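Local coordinates for protein amidohydrolase (Brucella melitensis biovar Abortus, PDB 4F0L) that probably acts as a metal-dependent deaminase of the amidohydrolase superfamily, at residues F13-Q18 / D51-V56. Numbering follows the deposited sequence.
Sequences FIHARQ and DERQSV
Strands 13-16 and 52-54 run side by side in parallel, joined by a regular backbone ladder up to R17 N and by one more bond beyond the corner. F13 O accepts from E52 N, and H15 then grips both sides of R53: its N donates to E52 O (2.8 Å), while its O takes Q54 N at 2.7 Å, nearly along the C=O axis. R17 N gives to Q54 O. Past the corner, Q18 N bonds to S55 O (3.0 Å); a water accepts from Q18 NE2, also bonded to A406 O, and donates to S55 O.

E52 follows I14 on one face of the sheet. With CG anti to the backbone N (chi1 -175°) and the chain extended, its CB starts 3.8 Å from I14 CD1, its CD keeps alongside that methyl, and OE1 ends 3.5 Å from CD1. OE2 is salt-bridged to K432 and takes a weak bond from Q54 NE2. Q54 chi1 (-61°) sets CG 3.8 Å from I14 CG2; the bend at chi2 turns the amide away from 13-18, to S397 OG and D425 OD2. On the opposite face, H15 CB lies 3.9 Å from D51 OD2, which pairs with R30.

Strand 52-54 is outermost, within this chain, in the four-stranded mixed sheet of the small β domain built from both chain ends; I14, E52 and Q54 pack on W427 of strand 422-428, and strand 56-66 follows, carrying metal ligand H65.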
loop_
_atom_site.group_PDB
_atom_site.type_symbol
_atom_site.label_atom_id
_atom_site.label_comp_id
_atom_site.label_asym_id
_atom_site.label_seq_id
_atom_site.Cartn_x
_atom_site.Cartn_y
_atom_site.Cartn_z
ATOM N N PHE B 13 29.107 2.219 -20.035
ATOM C CA PHE B 13 28.931 0.938 -19.345
ATOM C C PHE B 13 28.424 1.088 -17.912
ATOM O O PHE B 13 28.960 1.879 -17.154
ATOM C CB PHE B 13 30.237 0.153 -19.316
ATOM C CG PHE B 13 30.631 -0.407 -20.650
ATOM C CD1 PHE B 13 30.173 -1.645 -21.058
ATOM C CD2 PHE B 13 31.467 0.310 -21.495
ATOM C CE1 PHE B 13 30.533 -2.165 -22.294
ATOM C CE2 PHE B 13 31.830 -0.198 -22.738
ATOM C CZ PHE B 13 31.358 -1.440 -23.141
ATOM N N ILE B 14 27.422 0.279 -17.552
ATOM C CA ILE B 14 26.975 0.150 -16.178
ATOM C C ILE B 14 27.445 -1.226 -15.698
ATOM O O ILE B 14 27.225 -2.230 -16.362
ATOM C CB ILE B 14 25.422 0.207 -16.050
ATOM C CG1 ILE B 14 24.796 1.508 -16.633
ATOM C CG2 ILE B 14 24.974 -0.016 -14.616
ATOM C CD1 ILE B 14 25.373 2.803 -16.118
ATOM N N HIS B 15 28.046 -1.289 -14.524
ATOM C CA HIS B 15 28.389 -2.585 -13.914
ATOM C C HIS B 15 27.507 -2.807 -12.703
ATOM O O HIS B 15 27.472 -1.983 -11.794
ATOM C CB HIS B 15 29.879 -2.663 -13.537
ATOM C CG HIS B 15 30.297 -4.012 -12.953
ATOM N ND1 HIS B 15 30.083 -4.334 -11.666
ATOM C CD2 HIS B 15 30.908 -5.127 -13.543
ATOM C CE1 HIS B 15 30.535 -5.580 -11.434
ATOM N NE2 HIS B 15 31.033 -6.067 -12.591
ATOM N N ALA B 16 26.778 -3.916 -12.707
ATOM C CA ALA B 16 25.836 -4.253 -11.648
ATOM C C ALA B 16 26.337 -5.441 -10.874
ATOM O O ALA B 16 26.625 -6.496 -11.470
ATOM C CB ALA B 16 24.493 -4.598 -12.266
ATOM N N ARG B 17 26.359 -5.333 -9.554
ATOM C CA ARG B 17 26.707 -6.498 -8.735
ATOM C C ARG B 17 25.711 -7.625 -8.926
ATOM O O ARG B 17 26.088 -8.759 -8.945
ATOM C CB ARG B 17 26.741 -6.154 -7.246
ATOM C CG ARG B 17 28.035 -5.591 -6.749
ATOM C CD ARG B 17 28.140 -5.703 -5.229
ATOM N NE ARG B 17 29.389 -5.089 -4.795
ATOM C CZ ARG B 17 29.622 -3.773 -4.741
ATOM N NH1 ARG B 17 28.668 -2.887 -5.079
ATOM N NH2 ARG B 17 30.826 -3.344 -4.335
ATOM N N GLN B 18 24.425 -7.288 -9.048
ATOM C CA GLN B 18 23.395 -8.253 -9.451
ATOM C C GLN B 18 22.470 -7.588 -10.447
ATOM O O GLN B 18 22.139 -6.424 -10.302
ATOM C CB GLN B 18 22.547 -8.711 -8.257
ATOM C CG GLN B 18 23.294 -9.331 -7.088
ATOM C CD GLN B 18 22.373 -9.683 -5.943
ATOM O OE1 GLN B 18 21.665 -10.687 -5.990
ATOM N NE2 GLN B 18 22.378 -8.852 -4.897
ATOM N N ASP B 51 33.502 2.122 -15.812
ATOM C CA ASP B 51 32.116 1.655 -15.651
ATOM C C ASP B 51 31.458 2.383 -14.492
ATOM O O ASP B 51 32.083 2.616 -13.491
ATOM C CB ASP B 51 32.070 0.171 -15.340
ATOM C CG ASP B 51 32.542 -0.690 -16.490
ATOM O OD1 ASP B 51 32.981 -0.142 -17.517
ATOM O OD2 ASP B 51 32.451 -1.926 -16.363
ATOM N N GLU B 52 30.202 2.757 -14.652
ATOM C CA GLU B 52 29.419 3.253 -13.545
ATOM C C GLU B 52 28.889 2.072 -12.736
ATOM O O GLU B 52 28.265 1.161 -13.281
ATOM C CB GLU B 52 28.261 4.073 -14.054
ATOM C CG GLU B 52 27.469 4.710 -12.940
ATOM C CD GLU B 52 26.270 5.454 -13.485
ATOM O OE1 GLU B 52 26.294 5.819 -14.674
ATOM O OE2 GLU B 52 25.305 5.638 -12.748
ATOM N N ARG B 53 29.146 2.092 -11.439
ATOM C CA ARG B 53 28.880 0.941 -10.581
ATOM C C ARG B 53 27.509 1.009 -9.920
ATOM O O ARG B 53 27.158 2.021 -9.342
ATOM C CB ARG B 53 29.940 0.868 -9.478
ATOM C CG ARG B 53 31.345 0.875 -10.028
ATOM C CD ARG B 53 31.862 -0.525 -10.104
ATOM N NE ARG B 53 32.435 -0.917 -8.823
ATOM C CZ ARG B 53 33.725 -0.860 -8.537
ATOM N NH1 ARG B 53 34.613 -0.432 -9.446
ATOM N NH2 ARG B 53 34.138 -1.227 -7.325
ATOM N N GLN B 54 26.757 -0.076 -9.997
ATOM C CA GLN B 54 25.464 -0.160 -9.322
ATOM C C GLN B 54 25.391 -1.500 -8.563
ATOM O O GLN B 54 26.075 -2.469 -8.909
ATOM C CB GLN B 54 24.327 -0.018 -10.357
ATOM C CG GLN B 54 24.318 1.308 -11.101
ATOM C CD GLN B 54 23.794 2.466 -10.248
ATOM O OE1 GLN B 54 23.013 2.262 -9.326
ATOM N NE2 GLN B 54 24.196 3.690 -10.584
ATOM N N SER B 55 24.589 -1.537 -7.507
ATOM C CA SER B 55 24.424 -2.744 -6.711
ATOM C C SER B 55 23.440 -3.713 -7.315
ATOM O O SER B 55 23.774 -4.879 -7.462
ATOM C CB SER B 55 23.987 -2.393 -5.277
ATOM O OG SER B 55 24.987 -1.571 -4.691
ATOM N N VAL B 56 22.229 -3.243 -7.644
ATOM C CA VAL B 56 21.164 -4.113 -8.100
ATOM C C VAL B 56 20.395 -3.429 -9.220
ATOM O O VAL B 56 19.879 -2.346 -9.028
ATOM C CB VAL B 56 20.189 -4.473 -6.985
ATOM C CG1 VAL B 56 19.019 -5.288 -7.544
ATOM C CG2 VAL B 56 20.903 -5.241 -5.868
HETATM O O HOH W 1 23.905 -6.629 -5.019
#